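Local structure of arsenic responsive repressor ArsR (Corynebacterium glutamicum ATCC 13032, 6J0E) at residues 42-47 with 76-81; 84-88 with 99-105. The protein represses transcription, probably by binding operator DNA as a winged-helix dimer and letting go when As(III) binds. All coordinates share one frame; numbering follows the deposited sequence.

How the contacts relate
Both contacts belong to the winged-helix DNA-binding fold of the ArsR family. Contact 1 crosses helix 41-52 with helix 71-83. Contact 2 follows in the chain, where the turn after helix 71-83 enters the wing hairpin of strands 87-92 and 95-100. Their centres lie 11 Å apart, and the two share one apolar core. Leu78 CD2 lies 3.7 Å from Leu87 CD1, and Leu47 CD1 lies 3.8 Å from Phe105 CZ. Val100 has a bound arsenic about 6 Å from its side chain, and Leu47 one about 10 Å from its side chain. The arsenic pocket includes Ala51, Gly54 and Cys55. Both contacts also touch the second subunit.

Contact 1 (42-47 with 76-81); sequences VRLRIL and HHLKKM
Arg43 and Ile46 of one helix meet His77 and Met81 of another in the helical core of the winged helix-turn-helix fold. Segment 42-47 lies on helix 41-52. Segment 76-81 lies on helix 71-83, probably the recognition helix, as in relatives. The segments cross at -81°, with their axes 10.2 Å apart at closest approach. Such a steep crossing confines the contact to a small patch centred on Arg43 and His77.

The main bump is Arg43. As a knob into a hole, it sits among His76, His77, Lys80 and Met81. Its chain runs extended from CG to NE, which carries the guanidinium over to the far helix. Lys80 CB lies over one face of that group, and His76 NE2 is near its edge. Arg43 NE donates to His77 ND1 at 3.1 Å. The bond is bent, with an angle of 143° at the hydrogen. Both planes are tilted away from it, and the ring and guanidinium planes stand 75° apart. Arg43 NH1 is held by Val37 O, so two nitrogens of the group, NE and NH1, have partners, which should limit its rotation.

The His77 ring is also met by Val42. Val42 holds CG1 anti to the backbone N, and this branch comes within 3.4 Å of His77 CD2. Ile46 CD1 approaches the ring obliquely and lies 3.6 Å from His77 CB. The other branch of Ile46, CG2, meets Leu78 CD2.

Met81 fills the hollow between Arg43, Ile46 and Leu47. A bend at chi3 turns its methyl toward Ile46. Leu87 of strand 87-92 also packs on Leu47, Leu78 and Met81, tying the wing to this helix pair. Met81 CE lies 3.9 Å from Arg43 CG. Met81 SD is 4.1 Å from Leu47 CG.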
loop_
_atom_site.group_PDB
_atom_site.type_symbol
_atom_site.label_atom_id
_atom_site.label_comp_id
_atom_site.label_asym_id
_atom_site.label_seq_id
_atom_site.Cartn_x
_atom_site.Cartn_y
_atom_site.Cartn_z
ATOM N N VAL B 42 2.062 -7.804 -14.750
ATOM C CA VAL B 42 1.810 -9.245 -14.777
ATOM C C VAL B 42 1.846 -9.726 -13.283
ATOM O O VAL B 42 1.103 -10.632 -12.861
ATOM C CB VAL B 42 2.771 -10.002 -15.720
ATOM C CG1 VAL B 42 2.623 -11.528 -15.599
ATOM C CG2 VAL B 42 2.573 -9.554 -17.125
ATOM N N ARG B 43 2.839 -9.233 -12.500
ATOM C CA ARG B 43 2.899 -9.648 -11.098
ATOM C C ARG B 43 1.691 -9.310 -10.327
ATOM O O ARG B 43 1.203 -10.068 -9.511
ATOM C CB ARG B 43 4.134 -9.069 -10.327
ATOM C CG ARG B 43 5.423 -9.716 -10.733
ATOM C CD ARG B 43 6.660 -9.081 -10.253
ATOM N NE ARG B 43 7.721 -9.583 -11.073
ATOM C CZ ARG B 43 8.876 -8.938 -11.226
ATOM N NH1 ARG B 43 9.040 -7.679 -10.727
ATOM N NH2 ARG B 43 9.820 -9.543 -11.945
ATOM N N LEU B 44 1.165 -8.158 -10.575
ATOM C CA LEU B 44 -0.051 -7.742 -9.877
ATOM C C LEU B 44 -1.230 -8.598 -10.228
ATOM O O LEU B 44 -2.053 -8.908 -9.359
ATOM C CB LEU B 44 -0.403 -6.253 -10.225
ATOM C CG LEU B 44 0.534 -5.319 -9.513
ATOM C CD1 LEU B 44 -0.142 -3.919 -9.697
ATOM C CD2 LEU B 44 0.761 -5.527 -8.046
ATOM N N ARG B 45 -1.361 -8.886 -11.512
ATOM C CA ARG B 45 -2.373 -9.890 -11.963
ATOM C C ARG B 45 -2.241 -11.296 -11.409
ATOM O O ARG B 45 -3.289 -11.923 -11.140
ATOM C CB ARG B 45 -2.456 -9.947 -13.463
ATOM C CG ARG B 45 -2.891 -8.620 -14.041
ATOM C CD ARG B 45 -3.658 -8.668 -15.386
ATOM N NE ARG B 45 -2.950 -9.464 -16.371
ATOM C CZ ARG B 45 -1.949 -9.085 -17.155
ATOM N NH1 ARG B 45 -1.425 -7.907 -17.066
ATOM N NH2 ARG B 45 -1.415 -9.962 -18.016
ATOM N N ILE B 46 -1.040 -11.779 -11.265
ATOM C CA ILE B 46 -0.841 -13.048 -10.613
ATOM C C ILE B 46 -1.396 -12.885 -9.247
ATOM O O ILE B 46 -2.157 -13.761 -8.822
ATOM C CB ILE B 46 0.597 -13.535 -10.565
ATOM C CG1 ILE B 46 1.084 -13.701 -11.970
ATOM C CG2 ILE B 46 0.654 -14.743 -9.651
ATOM C CD1 ILE B 46 2.520 -14.178 -12.210
ATOM N N LEU B 47 -0.979 -11.819 -8.521
ATOM C CA LEU B 47 -1.589 -11.636 -7.176
ATOM C C LEU B 47 -3.068 -11.619 -7.138
ATOM O O LEU B 47 -3.683 -12.170 -6.194
ATOM C CB LEU B 47 -1.019 -10.413 -6.428
ATOM C CG LEU B 47 0.385 -10.628 -6.211
ATOM C CD1 LEU B 47 0.944 -9.350 -5.587
ATOM C CD2 LEU B 47 0.651 -11.790 -5.206
ATOM N N HIS B 76 8.856 -17.270 -14.046
ATOM C CA HIS B 76 9.871 -16.231 -13.745
ATOM C C HIS B 76 9.276 -15.306 -12.621
ATOM O O HIS B 76 9.922 -14.936 -11.645
ATOM C CB HIS B 76 10.175 -15.427 -14.989
ATOM C CG HIS B 76 10.947 -14.177 -14.726
ATOM N ND1 HIS B 76 12.323 -14.190 -14.695
ATOM C CD2 HIS B 76 10.563 -12.897 -14.561
ATOM C CE1 HIS B 76 12.762 -12.961 -14.481
ATOM N NE2 HIS B 76 11.707 -12.155 -14.426
ATOM N N HIS B 77 8.035 -14.933 -12.832
ATOM C CA HIS B 77 7.319 -13.954 -11.967
ATOM C C HIS B 77 7.117 -14.591 -10.605
ATOM O O HIS B 77 7.285 -13.923 -9.601
ATOM C CB HIS B 77 6.068 -13.468 -12.576
ATOM C CG HIS B 77 6.281 -12.482 -13.689
ATOM N ND1 HIS B 77 7.052 -11.344 -13.533
ATOM C CD2 HIS B 77 5.820 -12.454 -14.962
ATOM C CE1 HIS B 77 7.147 -10.727 -14.700
ATOM N NE2 HIS B 77 6.327 -11.324 -15.552
ATOM N N LEU B 78 6.766 -15.870 -10.592
ATOM C CA LEU B 78 6.546 -16.520 -9.365
ATOM C C LEU B 78 7.841 -16.594 -8.532
ATOM O O LEU B 78 7.786 -16.473 -7.314
ATOM C CB LEU B 78 5.991 -17.906 -9.516
ATOM C CG LEU B 78 4.598 -17.919 -10.100
ATOM C CD1 LEU B 78 4.234 -19.362 -10.358
ATOM C CD2 LEU B 78 3.611 -17.376 -9.106
ATOM N N LYS B 79 8.929 -16.829 -9.237
ATOM C CA LYS B 79 10.213 -16.972 -8.551
ATOM C C LYS B 79 10.525 -15.526 -7.882
ATOM O O LYS B 79 10.973 -15.467 -6.779
ATOM C CB LYS B 79 11.270 -17.459 -9.555
ATOM C CG LYS B 79 12.622 -17.618 -8.933
ATOM C CD LYS B 79 13.408 -18.600 -9.721
ATOM C CE LYS B 79 14.766 -18.735 -9.084
ATOM N NZ LYS B 79 15.489 -17.501 -9.269
ATOM N N LYS B 80 10.358 -14.436 -8.612
ATOM C CA LYS B 80 10.691 -13.109 -8.102
ATOM C C LYS B 80 9.769 -12.781 -6.904
ATOM O O LYS B 80 10.253 -12.321 -5.920
ATOM C CB LYS B 80 10.539 -12.081 -9.213
ATOM C CG LYS B 80 11.567 -12.305 -10.350
ATOM C CD LYS B 80 13.015 -12.081 -9.923
ATOM C CE LYS B 80 13.914 -12.125 -11.225
ATOM N NZ LYS B 80 15.281 -12.049 -10.670
ATOM N N MET B 81 8.492 -13.152 -6.966
ATOM C CA MET B 81 7.593 -12.877 -5.909
ATOM C C MET B 81 7.851 -13.722 -4.638
ATOM O O MET B 81 7.678 -13.274 -3.534
ATOM C CB MET B 81 6.155 -12.940 -6.332
ATOM C CG MET B 81 5.848 -11.736 -7.192
ATOM S SD MET B 81 4.098 -11.896 -7.456
ATOM C CE MET B 81 4.208 -12.917 -8.852
#

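Contact 2 (84-88 with 99-105)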
loop_
_atom_site.group_PDB
_atom_site.type_symbol
_atom_site.label_atom_id
_atom_site.label_comp_id
_atom_site.label_asym_id
_atom_site.label_seq_id
_atom_site.Cartn_x
_atom_site.Cartn_y
_atom_site.Cartn_z
ATOM N N ALA B 84 10.951 -12.442 -2.966
ATOM C CA ALA B 84 10.590 -11.205 -2.230
ATOM C C ALA B 84 9.853 -11.445 -0.962
ATOM O O ALA B 84 9.670 -10.534 -0.140
ATOM C CB ALA B 84 9.912 -10.233 -3.149
ATOM N N GLY B 85 9.256 -12.646 -0.833
ATOM C CA GLY B 85 8.509 -13.034 0.347
ATOM C C GLY B 85 6.977 -12.845 0.215
ATOM O O GLY B 85 6.234 -13.023 1.207
ATOM N N PHE B 86 6.470 -12.383 -0.970
ATOM C CA PHE B 86 5.064 -12.301 -1.179
ATOM C C PHE B 86 4.315 -13.643 -1.220
ATOM O O PHE B 86 3.108 -13.701 -0.982
ATOM C CB PHE B 86 4.709 -11.512 -2.443
ATOM C CG PHE B 86 5.160 -10.037 -2.386
ATOM C CD1 PHE B 86 4.676 -9.251 -1.359
ATOM C CD2 PHE B 86 6.022 -9.513 -3.301
ATOM C CE1 PHE B 86 5.105 -7.914 -1.253
ATOM C CE2 PHE B 86 6.463 -8.176 -3.187
ATOM C CZ PHE B 86 5.952 -7.407 -2.233
ATOM N N LEU B 87 5.103 -14.640 -1.685
ATOM C CA LEU B 87 4.540 -16.040 -1.916
ATOM C C LEU B 87 5.473 -16.998 -1.251
ATOM O O LEU B 87 6.620 -16.694 -1.029
ATOM C CB LEU B 87 4.498 -16.476 -3.368
ATOM C CG LEU B 87 3.801 -15.487 -4.291
ATOM C CD1 LEU B 87 4.035 -15.924 -5.736
ATOM C CD2 LEU B 87 2.335 -15.230 -4.027
ATOM N N ASP B 88 4.965 -18.181 -1.013
ATOM C CA ASP B 88 5.980 -19.242 -0.733
ATOM C C ASP B 88 5.403 -20.484 -1.334
ATOM O O ASP B 88 4.354 -20.435 -1.946
ATOM C CB ASP B 88 6.320 -19.436 0.731
ATOM C CG ASP B 88 5.174 -19.832 1.555
ATOM O OD1 ASP B 88 4.089 -20.111 1.091
ATOM O OD2 ASP B 88 5.406 -19.933 2.778
ATOM N N ARG B 99 1.517 -20.106 -2.792
ATOM C CA ARG B 99 0.451 -19.455 -2.065
ATOM C C ARG B 99 0.942 -18.091 -1.565
ATOM O O ARG B 99 2.079 -17.900 -1.090
ATOM C CB ARG B 99 -0.070 -20.244 -0.890
ATOM C CG ARG B 99 1.039 -20.759 -0.071
ATOM C CD ARG B 99 0.579 -20.983 1.416
ATOM N NE ARG B 99 1.819 -21.218 2.137
ATOM C CZ ARG B 99 1.942 -21.738 3.342
ATOM N NH1 ARG B 99 0.882 -22.089 4.035
ATOM N NH2 ARG B 99 3.158 -21.923 3.811
ATOM N N VAL B 100 0.034 -17.175 -1.652
ATOM C CA VAL B 100 0.278 -15.864 -1.106
ATOM C C VAL B 100 0.500 -15.914 0.420
ATOM O O VAL B 100 -0.094 -16.669 1.202
ATOM C CB VAL B 100 -0.797 -14.894 -1.513
ATOM C CG1 VAL B 100 -2.018 -15.110 -0.746
ATOM C CG2 VAL B 100 -0.240 -13.482 -1.302
ATOM N N ARG B 101 1.451 -15.141 0.838
ATOM C CA ARG B 101 1.716 -14.887 2.266
ATOM C C ARG B 101 1.115 -13.479 2.638
ATOM O O ARG B 101 1.455 -12.449 2.092
ATOM C CB ARG B 101 3.216 -14.942 2.490
ATOM C CG ARG B 101 3.908 -16.313 2.338
ATOM C CD ARG B 101 3.437 -17.412 3.278
ATOM N NE ARG B 101 3.742 -17.119 4.690
ATOM C CZ ARG B 101 4.190 -17.969 5.603
ATOM N NH1 ARG B 101 4.551 -19.177 5.223
ATOM N NH2 ARG B 101 4.357 -17.557 6.880
ATOM N N PRO B 102 0.202 -13.395 3.578
ATOM C CA PRO B 102 -0.443 -12.173 4.054
ATOM C C PRO B 102 0.429 -11.191 4.799
ATOM O O PRO B 102 0.118 -9.989 4.809
ATOM C CB PRO B 102 -1.549 -12.644 4.942
ATOM C CG PRO B 102 -1.478 -14.091 5.017
ATOM C CD PRO B 102 -0.378 -14.625 4.200
ATOM N N GLU B 103 1.426 -11.705 5.484
ATOM C CA GLU B 103 2.370 -10.880 6.279
ATOM C C GLU B 103 2.930 -9.629 5.646
ATOM O O GLU B 103 2.726 -8.548 6.219
ATOM C CB GLU B 103 3.532 -11.772 6.814
ATOM C CG GLU B 103 3.036 -12.816 7.778
ATOM C CD GLU B 103 2.823 -14.166 7.083
ATOM O OE1 GLU B 103 2.872 -15.214 7.727
ATOM O OE2 GLU B 103 2.623 -14.159 5.873
ATOM N N LEU B 104 3.674 -9.749 4.543
ATOM C CA LEU B 104 4.254 -8.590 3.893
ATOM C C LEU B 104 3.175 -7.631 3.449
ATOM O O LEU B 104 3.415 -6.466 3.402
ATOM C CB LEU B 104 5.235 -8.858 2.695
ATOM C CG LEU B 104 6.596 -9.391 3.136
ATOM C CD1 LEU B 104 7.372 -9.502 1.841
ATOM C CD2 LEU B 104 7.320 -8.473 4.102
ATOM N N PHE B 105 2.031 -8.128 3.061
ATOM C CA PHE B 105 1.040 -7.223 2.541
ATOM C C PHE B 105 0.563 -6.379 3.662
ATOM O O PHE B 105 0.301 -5.233 3.495
ATOM C CB PHE B 105 -0.101 -7.982 1.796
ATOM C CG PHE B 105 0.366 -8.594 0.529
ATOM C CD1 PHE B 105 0.570 -7.801 -0.657
ATOM C CD2 PHE B 105 0.705 -9.962 0.448
ATOM C CE1 PHE B 105 1.086 -8.351 -1.811
ATOM C CE2 PHE B 105 1.169 -10.478 -0.725
ATOM C CZ PHE B 105 1.390 -9.715 -1.858
HETATM O O HOH W 1 4.149 -11.825 2.278
#
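Phe86 and Phe105 pack at the base of the wing, the beta hairpin of the winged-helix fold. Both rings are buried, and this is the tight part. Phe86 CD1 comes within 3.4 Å of Phe105 CZ, over one face of the Phe105 ring. Leu104 CD1 packs beside them, 3.2 Å from Ala84 O. Leu34, Val37 and Leu38 of helix 28-38 also pack on Phe86. Leu87 and Val100 form a non-hydrogen-bonded antiparallel pair with diverging side chains. Next to them, Asp88 and Arg99 form a hydrogen-bonded pair. Phe86 O accepts from Arg101 N at 2.9 Å.

At Gly85 a Schellman motif ends helix 71-83. A water joins Gly85 O and Arg101 O to Leu104 N.

The looser, partly exposed side is polar. Asp88, Arg99, Arg101 and Glu103 form a salt-bridge network there. Arg99 grips Asp88 side-on through NE and NH2, with the two flat groups nearly coplanar. Arg99 NE meets the syn lone pair of Asp88 OD1 at 2.7 Å. Arg101 is bent at chi2 and chi3, which folds its guanidinium back between Asp88 and Glu103. Asp88 OD2 takes two donors from opposite faces of its plane: Arg101 NH1 at 2.7 Å and Arg99 NH2 at 3.2 Å.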